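Local atomic coordinates of putative sensory box/GGDEF family protein (Vibrio parahaemolyticus, PDB entry 3LID), a protein that probably works as a membrane signalling protein, its extracellular sensor domain, the part described here, being coupled to a GGDEF domain predicted to make cyclic di-GMP from GTP. Residues A19-I33 with L177-I191. Sequence-based numbering, arbitrary orientation.
Sequences ALHQLAYTGREYNNI and LSSLLNYSPVRDFHI
Leu181 sets its CD1 methyl squarely over one face of the Tyr30 ring, a CH-pi contact with CD1 3.6 Å from the ring centroid and almost along the ring normal. At the edge of the same ring, Tyr30 OH donates to Asn182 OD1 over 2.6 Å. It meets the carbonyl oxygen at 120°, tilted 19° from the carbonyl plane; methyl and hydrogen bond together limit how the phenol can turn. One turn further along, Ile33 CG2 rests against both methyls of Leu177. A water bridges the long helix to the last turn of helix 174-181: it accepts from Thr26 OG1 and donates to Glu29 OE1 and to Leu181 O. Thr26 OG1 also accepts a hydrogen bond from Gln22 NE2 (2.9 Å), lying in the plane of the amide. Gln22 CG lies anti to the backbone N (chi1 180°) and the chain bends at chi2, which brings OE1 within 3.0 Å of Ser184 OG. Ile191 CD1 pushes tip to tip into Thr26, tightly, at 3.4 Å from CB. At the far end Phe189 lies against the backbone and CB of Ala19, while the Arg187 guanidinium passes one face over His21 CB. The long helix 9-45 is thus packed against the C-terminal end of helix 174-181 and the hairpin 183-195, as in the PDC fold of Cache-type sensor domains, where a long N-terminal helix runs alongside the sheets.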
ATOM      1  N   ALA A  19      18.718 -10.933   7.491  1.00 19.58           N
ATOM      2  CA  ALA A  19      17.311 -10.504   7.354  1.00 19.00           C
ATOM      3  C   ALA A  19      17.114  -9.153   7.964  1.00 19.82           C
ATOM      4  O   ALA A  19      16.280  -8.332   7.469  1.00 19.23           O
ATOM      5  CB  ALA A  19      16.398 -11.581   8.012  1.00 19.79           C
ATOM      6  N   LEU A  20      17.822  -8.867   9.046  1.00 18.27           N
ATOM      7  CA  LEU A  20      17.726  -7.516   9.596  1.00 19.76           C
ATOM      8  C   LEU A  20      18.247  -6.476   8.588  1.00 19.34           C
ATOM      9  O   LEU A  20      17.706  -5.324   8.512  1.00 19.06           O
ATOM     10  CB  LEU A  20      18.360  -7.406  10.993  1.00 19.86           C
ATOM     11  CG  LEU A  20      17.525  -8.110  12.082  1.00 20.03           C
ATOM     12  CD1 LEU A  20      18.437  -8.149  13.361  1.00 25.57           C
ATOM     13  CD2 LEU A  20      16.326  -7.250  12.411  1.00 26.23           C
ATOM     14  N   HIS A  21      19.343  -6.804   7.897  1.00 18.89           N
ATOM     15  CA  HIS A  21      19.806  -5.844   6.866  1.00 19.78           C
ATOM     16  C   HIS A  21      18.721  -5.673   5.813  1.00 18.99           C
ATOM     17  O   HIS A  21      18.505  -4.564   5.313  1.00 18.39           O
ATOM     18  CB  HIS A  21      21.106  -6.314   6.185  1.00 20.99           C
ATOM     19  CG  HIS A  21      22.274  -6.290   7.122  1.00 27.96           C
ATOM     20  ND1 HIS A  21      22.597  -5.162   7.841  1.00 36.58           N
ATOM     21  CD2 HIS A  21      23.172  -7.242   7.478  1.00 30.68           C
ATOM     22  CE1 HIS A  21      23.642  -5.421   8.610  1.00 40.97           C
ATOM     23  NE2 HIS A  21      24.013  -6.675   8.404  1.00 36.72           N
ATOM     24  N   GLN A  22      18.100  -6.778   5.431  1.00 17.48           N
ATOM     25  CA  GLN A  22      17.113  -6.734   4.327  1.00 16.33           C
ATOM     26  C   GLN A  22      15.952  -5.822   4.830  1.00 16.26           C
ATOM     27  O   GLN A  22      15.393  -4.994   4.045  1.00 14.74           O
ATOM     28  CB  GLN A  22      16.517  -8.109   4.061  1.00 16.12           C
ATOM     29  CG  GLN A  22      15.462  -8.105   2.899  1.00 18.51           C
ATOM     30  CD  GLN A  22      16.041  -7.578   1.619  1.00 20.49           C
ATOM     31  OE1 GLN A  22      17.073  -8.087   1.113  1.00 22.48           O
ATOM     32  NE2 GLN A  22      15.461  -6.480   1.093  1.00 21.32           N
ATOM     33  N   LEU A  23      15.497  -6.053   6.059  1.00 17.23           N
ATOM     34  CA  LEU A  23      14.360  -5.244   6.586  1.00 17.03           C
ATOM     35  C   LEU A  23      14.716  -3.744   6.598  1.00 17.58           C
ATOM     36  O   LEU A  23      13.879  -2.908   6.327  1.00 16.63           O
ATOM     37  CB  LEU A  23      13.949  -5.710   7.998  1.00 16.71           C
ATOM     38  CG  LEU A  23      13.331  -7.106   7.976  1.00 17.29           C
ATOM     39  CD1 LEU A  23      13.086  -7.487   9.463  1.00 21.25           C
ATOM     40  CD2 LEU A  23      11.965  -7.094   7.265  1.00 22.02           C
ATOM     41  N   ALA A  24      15.965  -3.385   6.944  1.00 16.14           N
ATOM     42  CA  ALA A  24      16.334  -2.002   6.882  1.00 16.56           C
ATOM     43  C   ALA A  24      16.307  -1.468   5.445  1.00 15.67           C
ATOM     44  O   ALA A  24      15.892  -0.312   5.241  1.00 16.39           O
ATOM     45  CB  ALA A  24      17.793  -1.808   7.539  1.00 17.52           C
ATOM     46  N   TYR A  25      16.817  -2.261   4.501  1.00 14.97           N
ATOM     47  CA  TYR A  25      16.816  -1.912   3.089  1.00 14.50           C
ATOM     48  C   TYR A  25      15.358  -1.615   2.596  1.00 14.61           C
ATOM     49  O   TYR A  25      15.089  -0.568   1.946  1.00 14.92           O
ATOM     50  CB  TYR A  25      17.348  -3.079   2.328  1.00 14.65           C
ATOM     51  CG  TYR A  25      17.490  -2.873   0.841  1.00 13.71           C
ATOM     52  CD1 TYR A  25      18.746  -2.605   0.290  1.00 19.13           C
ATOM     53  CD2 TYR A  25      16.416  -3.014  -0.025  1.00 16.14           C
ATOM     54  CE1 TYR A  25      18.897  -2.447  -1.113  1.00 16.81           C
ATOM     55  CE2 TYR A  25      16.559  -2.870  -1.384  1.00 15.95           C
ATOM     56  CZ  TYR A  25      17.790  -2.581  -1.918  1.00 16.74           C
ATOM     57  OH  TYR A  25      17.915  -2.451  -3.292  1.00 20.81           O
ATOM     58  N   THR A  26      14.505  -2.567   2.893  1.00 14.14           N
ATOM     59  CA  THR A  26      13.185  -2.481   2.312  1.00 16.16           C
ATOM     60  C   THR A  26      12.454  -1.370   3.039  1.00 14.34           C
ATOM     61  O   THR A  26      11.622  -0.655   2.433  1.00 14.02           O
ATOM     62  CB  THR A  26      12.481  -3.830   2.491  1.00 15.82           C
ATOM     63  OG1 THR A  26      13.168  -4.775   1.681  1.00 18.05           O
ATOM     64  CG2 THR A  26      10.994  -3.723   2.012  1.00 18.59           C
ATOM     65  N   GLY A  27      12.731  -1.154   4.324  1.00 14.32           N
ATOM     66  CA  GLY A  27      12.048  -0.028   5.002  1.00 15.88           C
ATOM     67  C   GLY A  27      12.421   1.283   4.367  1.00 15.32           C
ATOM     68  O   GLY A  27      11.566   2.180   4.223  1.00 14.82           O
ATOM     69  N   ARG A  28      13.706   1.437   3.997  1.00 13.88           N
ATOM     70  CA  ARG A  28      14.120   2.660   3.315  1.00 14.48           C
ATOM     71  C   ARG A  28      13.406   2.829   1.954  1.00 14.50           C
ATOM     72  O   ARG A  28      13.074   3.953   1.553  1.00 15.52           O
ATOM     73  CB  ARG A  28      15.656   2.618   3.089  1.00 14.90           C
ATOM     74  CG  ARG A  28      16.380   2.924   4.460  1.00 15.41           C
ATOM     75  CD  ARG A  28      17.908   3.095   4.241  1.00 18.70           C
ATOM     76  NE  ARG A  28      18.548   1.905   3.744  1.00 22.90           N
ATOM     77  CZ  ARG A  28      19.240   1.058   4.488  1.00 20.63           C
ATOM     78  NH1 ARG A  28      19.355   1.204   5.800  1.00 24.15           N
ATOM     79  NH2 ARG A  28      19.815   0.055   3.873  1.00 19.04           N
ATOM     80  N   GLU A  29      13.184   1.726   1.265  1.00 13.76           N
ATOM     81  CA  GLU A  29      12.448   1.801  -0.023  1.00 14.47           C
ATOM     82  C   GLU A  29      10.985   2.281   0.195  1.00 15.06           C
ATOM     83  O   GLU A  29      10.510   3.186  -0.543  1.00 14.76           O
ATOM     84  CB  GLU A  29      12.421   0.488  -0.769  1.00 17.35           C
ATOM     85  CG  GLU A  29      13.881   0.066  -1.184  1.00 18.30           C
ATOM     86  CD  GLU A  29      13.893  -0.834  -2.385  1.00 28.92           C
ATOM     87  OE1 GLU A  29      13.303  -1.910  -2.316  1.00 25.90           O
ATOM     88  OE2 GLU A  29      14.550  -0.452  -3.369  1.00 32.46           O
ATOM     89  N   TYR A  30      10.312   1.756   1.220  1.00 15.36           N
ATOM     90  CA  TYR A  30       8.969   2.277   1.533  1.00 14.25           C
ATOM     91  C   TYR A  30       9.031   3.735   1.932  1.00 15.28           C
ATOM     92  O   TYR A  30       8.109   4.498   1.562  1.00 15.24           O
ATOM     93  CB  TYR A  30       8.246   1.468   2.636  1.00 15.59           C
ATOM     94  CG  TYR A  30       7.609   0.215   2.077  1.00 15.99           C
ATOM     95  CD1 TYR A  30       8.318  -0.993   2.057  1.00 15.16           C
ATOM     96  CD2 TYR A  30       6.285   0.206   1.570  1.00 15.55           C
ATOM     97  CE1 TYR A  30       7.737  -2.184   1.515  1.00 16.79           C
ATOM     98  CE2 TYR A  30       5.724  -0.955   1.095  1.00 15.96           C
ATOM     99  CZ  TYR A  30       6.423  -2.144   1.073  1.00 18.60           C
ATOM    100  OH  TYR A  30       5.831  -3.311   0.540  1.00 19.36           O
ATOM    101  N   ASN A  31      10.029   4.139   2.723  1.00 13.50           N
ATOM    102  CA  ASN A  31      10.102   5.570   3.034  1.00 14.68           C
ATOM    103  C   ASN A  31      10.260   6.425   1.793  1.00 14.84           C
ATOM    104  O   ASN A  31       9.653   7.533   1.696  1.00 15.20           O
ATOM    105  CB  ASN A  31      11.317   5.858   3.921  1.00 16.81           C
ATOM    106  CG  ASN A  31      11.226   5.231   5.329  1.00 19.96           C
ATOM    107  OD1 ASN A  31      10.157   4.967   5.905  1.00 24.03           O
ATOM    108  ND2 ASN A  31      12.391   4.946   5.867  1.00 22.10           N
ATOM    109  N   ASN A  32      11.045   5.946   0.842  1.00 13.62           N
ATOM    110  CA  ASN A  32      11.192   6.686  -0.416  1.00 14.53           C
ATOM    111  C   ASN A  32       9.886   6.728  -1.215  1.00 15.41           C
ATOM    112  O   ASN A  32       9.470   7.747  -1.801  1.00 16.15           O
ATOM    113  CB  ASN A  32      12.325   6.116  -1.280  1.00 15.65           C
ATOM    114  CG  ASN A  32      13.680   6.671  -0.811  1.00 16.13           C
ATOM    115  OD1 ASN A  32      13.703   7.414   0.169  1.00 16.75           O
ATOM    116  ND2 ASN A  32      14.786   6.242  -1.426  1.00 16.99           N
ATOM    117  N   ILE A  33       9.228   5.601  -1.250  1.00 14.39           N
ATOM    118  CA  ILE A  33       7.914   5.587  -1.942  1.00 13.76           C
ATOM    119  C   ILE A  33       6.947   6.630  -1.275  1.00 16.19           C
ATOM    120  O   ILE A  33       6.209   7.369  -1.956  1.00 15.24           O
ATOM    121  CB  ILE A  33       7.282   4.164  -1.880  1.00 16.10           C
ATOM    122  CG1 ILE A  33       8.039   3.184  -2.799  1.00 14.77           C
ATOM    123  CG2 ILE A  33       5.751   4.202  -2.237  1.00 14.86           C
ATOM    124  CD1 ILE A  33       7.891   3.485  -4.283  1.00 17.00           C
ATOM    125  N   LEU A 177       2.801  -2.324  -4.848  1.00 15.20           N
ATOM    126  CA  LEU A 177       3.978  -1.994  -4.059  1.00 16.22           C
ATOM    127  C   LEU A 177       4.594  -3.295  -3.500  1.00 17.33           C
ATOM    128  O   LEU A 177       5.814  -3.405  -3.450  1.00 17.12           O
ATOM    129  CB  LEU A 177       3.710  -1.094  -2.885  1.00 17.13           C
ATOM    130  CG  LEU A 177       3.431   0.333  -3.375  1.00 19.38           C
ATOM    131  CD1 LEU A 177       3.065   1.177  -2.074  1.00 17.56           C
ATOM    132  CD2 LEU A 177       4.643   0.924  -4.152  1.00 19.58           C
ATOM    133  N   SER A 178       3.750  -4.224  -3.007  1.00 16.22           N
ATOM    134  CA  SER A 178       4.252  -5.537  -2.520  1.00 18.05           C
ATOM    135  C   SER A 178       5.009  -6.277  -3.592  1.00 17.96           C
ATOM    136  O   SER A 178       6.075  -6.857  -3.312  1.00 18.35           O
ATOM    137  CB  SER A 178       3.061  -6.411  -2.020  1.00 17.09           C
ATOM    138  OG  SER A 178       2.531  -5.692  -0.929  1.00 26.64           O
ATOM    139  N   SER A 179       4.462  -6.308  -4.800  1.00 19.19           N
ATOM    140  CA  SER A 179       5.080  -6.991  -5.915  1.00 20.14           C
ATOM    141  C   SER A 179       6.424  -6.334  -6.238  1.00 20.53           C
ATOM    142  O   SER A 179       7.382  -7.005  -6.565  1.00 20.99           O
ATOM    143  CB  SER A 179       4.157  -6.926  -7.154  1.00 21.61           C
ATOM    144  OG  SER A 179       4.821  -7.457  -8.323  1.00 28.88           O
ATOM    145  N   LEU A 180       6.511  -5.025  -6.070  1.00 16.25           N
ATOM    146  CA  LEU A 180       7.724  -4.267  -6.436  1.00 16.96           C
ATOM    147  C   LEU A 180       8.803  -4.448  -5.364  1.00 19.13           C
ATOM    148  O   LEU A 180      10.000  -4.564  -5.708  1.00 20.94           O
ATOM    149  CB  LEU A 180       7.358  -2.747  -6.550  1.00 16.33           C
ATOM    150  CG  LEU A 180       8.441  -1.754  -6.916  1.00 19.12           C
ATOM    151  CD1 LEU A 180       8.825  -1.987  -8.402  1.00 26.91           C
ATOM    152  CD2 LEU A 180       7.943  -0.331  -6.666  1.00 21.80           C
ATOM    153  N   LEU A 181       8.425  -4.451  -4.093  1.00 15.72           N
ATOM    154  CA  LEU A 181       9.380  -4.196  -3.032  1.00 18.00           C
ATOM    155  C   LEU A 181       9.698  -5.433  -2.176  1.00 18.65           C
ATOM    156  O   LEU A 181      10.719  -5.432  -1.455  1.00 19.25           O
ATOM    157  CB  LEU A 181       8.955  -3.070  -2.102  1.00 18.64           C
ATOM    158  CG  LEU A 181       8.774  -1.736  -2.840  1.00 19.37           C
ATOM    159  CD1 LEU A 181       8.310  -0.696  -1.828  1.00 21.71           C
ATOM    160  CD2 LEU A 181      10.048  -1.399  -3.494  1.00 20.74           C
ATOM    161  N   ASN A 182       8.789  -6.380  -2.124  1.00 18.34           N
ATOM    162  CA  ASN A 182       8.841  -7.337  -0.982  1.00 19.18           C
ATOM    163  C   ASN A 182       9.619  -8.630  -1.281  1.00 20.95           C
ATOM    164  O   ASN A 182       9.631  -9.528  -0.420  1.00 24.23           O
ATOM    165  CB  ASN A 182       7.479  -7.738  -0.488  1.00 18.46           C
ATOM    166  CG  ASN A 182       6.737  -6.599   0.127  1.00 21.65           C
ATOM    167  OD1 ASN A 182       7.290  -5.498   0.292  1.00 20.28           O
ATOM    168  ND2 ASN A 182       5.414  -6.814   0.365  1.00 26.70           N
ATOM    169  N   TYR A 183      10.263  -8.709  -2.428  1.00 18.19           N
ATOM    170  CA  TYR A 183      11.199  -9.863  -2.628  1.00 21.49           C
ATOM    171  C   TYR A 183      12.542  -9.334  -3.018  1.00 23.67           C
ATOM    172  O   TYR A 183      12.646  -8.435  -3.870  1.00 24.34           O
ATOM    173  CB  TYR A 183      10.646 -10.765  -3.722  1.00 22.93           C
ATOM    174  CG  TYR A 183      11.608 -11.889  -3.968  1.00 24.09           C
ATOM    175  CD1 TYR A 183      11.841 -12.832  -2.966  1.00 24.31           C
ATOM    176  CD2 TYR A 183      12.299 -11.966  -5.161  1.00 29.52           C
ATOM    177  CE1 TYR A 183      12.810 -13.891  -3.174  1.00 25.47           C
ATOM    178  CE2 TYR A 183      13.246 -13.021  -5.391  1.00 28.01           C
ATOM    179  CZ  TYR A 183      13.473 -13.945  -4.373  1.00 27.58           C
ATOM    180  OH  TYR A 183      14.429 -14.949  -4.554  1.00 32.69           O
ATOM    181  N   SER A 184      13.594  -9.882  -2.400  1.00 24.06           N
ATOM    182  CA  SER A 184      14.961  -9.479  -2.713  1.00 26.24           C
ATOM    183  C   SER A 184      15.658 -10.651  -3.389  1.00 27.53           C
ATOM    184  O   SER A 184      15.857 -11.681  -2.774  1.00 26.89           O
ATOM    185  CB  SER A 184      15.741  -9.194  -1.439  1.00 27.07           C
ATOM    186  OG  SER A 184      17.130  -9.052  -1.739  1.00 29.92           O
ATOM    187  N   PRO A 185      16.029 -10.482  -4.649  1.00 30.15           N
ATOM    188  CA  PRO A 185      16.605 -11.624  -5.319  1.00 32.03           C
ATOM    189  C   PRO A 185      18.017 -11.868  -4.762  1.00 32.12           C
ATOM    190  O   PRO A 185      18.439 -13.019  -4.661  1.00 34.98           O
ATOM    191  CB  PRO A 185      16.627 -11.206  -6.801  1.00 31.66           C
ATOM    192  CG  PRO A 185      16.727  -9.628  -6.785  1.00 33.65           C
ATOM    193  CD  PRO A 185      15.932  -9.253  -5.487  1.00 31.51           C
ATOM    194  N   VAL A 186      18.719 -10.823  -4.354  1.00 31.89           N
ATOM    195  CA  VAL A 186      20.078 -11.030  -3.925  1.00 33.87           C
ATOM    196  C   VAL A 186      20.135 -11.793  -2.604  1.00 33.49           C
ATOM    197  O   VAL A 186      20.877 -12.788  -2.501  1.00 34.21           O
ATOM    198  CB  VAL A 186      20.906  -9.765  -3.897  1.00 33.63           C
ATOM    199  CG1 VAL A 186      22.327 -10.146  -3.605  1.00 39.14           C
ATOM    200  CG2 VAL A 186      20.859  -9.071  -5.299  1.00 34.46           C
ATOM    201  N   ARG A 187      19.333 -11.389  -1.609  1.00 30.70           N
ATOM    202  CA  ARG A 187      19.307 -12.139  -0.341  1.00 27.97           C
ATOM    203  C   ARG A 187      18.284 -13.275  -0.293  1.00 28.55           C
ATOM    204  O   ARG A 187      18.287 -14.019   0.660  1.00 25.28           O
ATOM    205  CB  ARG A 187      19.122 -11.223   0.871  1.00 27.19           C
ATOM    206  CG  ARG A 187      20.189 -10.176   1.027  1.00 25.59           C
ATOM    207  CD  ARG A 187      19.979  -9.441   2.376  1.00 27.34           C
ATOM    208  NE  ARG A 187      20.849  -8.289   2.673  1.00 28.02           N
ATOM    209  CZ  ARG A 187      22.037  -8.432   3.246  1.00 28.08           C
ATOM    210  NH1 ARG A 187      22.513  -9.660   3.508  1.00 29.93           N
ATOM    211  NH2 ARG A 187      22.779  -7.398   3.531  1.00 24.06           N
ATOM    212  N   ASP A 188      17.431 -13.379  -1.316  1.00 27.07           N
ATOM    213  CA  ASP A 188      16.377 -14.394  -1.410  1.00 25.78           C
ATOM    214  C   ASP A 188      15.535 -14.377  -0.156  1.00 26.13           C
ATOM    215  O   ASP A 188      15.346 -15.402   0.497  1.00 26.50           O
ATOM    216  CB  ASP A 188      16.963 -15.804  -1.689  1.00 28.34           C
ATOM    217  CG  ASP A 188      15.890 -16.866  -1.875  1.00 33.39           C
ATOM    218  OD1 ASP A 188      14.883 -16.560  -2.543  1.00 36.76           O
ATOM    219  OD2 ASP A 188      16.039 -18.017  -1.372  1.00 34.66           O
ATOM    220  N   PHE A 189      14.987 -13.212   0.185  1.00 22.82           N
ATOM    221  CA  PHE A 189      14.047 -13.167   1.254  1.00 19.01           C
ATOM    222  C   PHE A 189      12.672 -12.603   0.746  1.00 20.89           C
ATOM    223  O   PHE A 189      12.673 -11.691  -0.079  1.00 20.70           O
ATOM    224  CB  PHE A 189      14.512 -12.157   2.288  1.00 21.13           C
ATOM    225  CG  PHE A 189      15.591 -12.639   3.202  1.00 19.07           C
ATOM    226  CD1 PHE A 189      15.475 -13.852   3.880  1.00 22.89           C
ATOM    227  CD2 PHE A 189      16.699 -11.829   3.427  1.00 19.54           C
ATOM    228  CE1 PHE A 189      16.498 -14.234   4.810  1.00 22.04           C
ATOM    229  CE2 PHE A 189      17.736 -12.232   4.342  1.00 21.19           C
ATOM    230  CZ  PHE A 189      17.601 -13.392   5.028  1.00 20.66           C
ATOM    231  N   HIS A 190      11.597 -13.131   1.305  1.00 21.45           N
ATOM    232  CA  HIS A 190      10.232 -12.562   1.111  1.00 22.38           C
ATOM    233  C   HIS A 190       9.817 -11.751   2.312  1.00 22.87           C
ATOM    234  O   HIS A 190       9.819 -12.251   3.425  1.00 23.17           O
ATOM    235  CB  HIS A 190       9.245 -13.653   0.866  1.00 23.75           C
ATOM    236  CG  HIS A 190       9.445 -14.368  -0.446  1.00 27.09           C
ATOM    237  ND1 HIS A 190       8.849 -13.949  -1.625  1.00 29.82           N
ATOM    238  CD2 HIS A 190      10.178 -15.471  -0.766  1.00 31.50           C
ATOM    239  CE1 HIS A 190       9.187 -14.779  -2.610  1.00 31.25           C
ATOM    240  NE2 HIS A 190      10.005 -15.699  -2.117  1.00 30.18           N
ATOM    241  N   ILE A 191       9.427 -10.488   2.102  1.00 18.96           N
ATOM    242  CA  ILE A 191       9.003  -9.737   3.263  1.00 18.96           C
ATOM    243  C   ILE A 191       7.490  -9.773   3.284  1.00 18.98           C
ATOM    244  O   ILE A 191       6.875  -9.538   2.246  1.00 20.63           O
ATOM    245  CB  ILE A 191       9.551  -8.304   3.218  1.00 18.54           C
ATOM    246  CG1 ILE A 191      11.071  -8.343   3.308  1.00 22.35           C
ATOM    247  CG2 ILE A 191       8.813  -7.349   4.291  1.00 17.86           C
ATOM    248  CD1 ILE A 191      11.706  -7.040   3.327  1.00 25.65           C
TER
HETATM  249  O   HOH W   1      12.877  -3.955  -0.914  1.00 27.34           O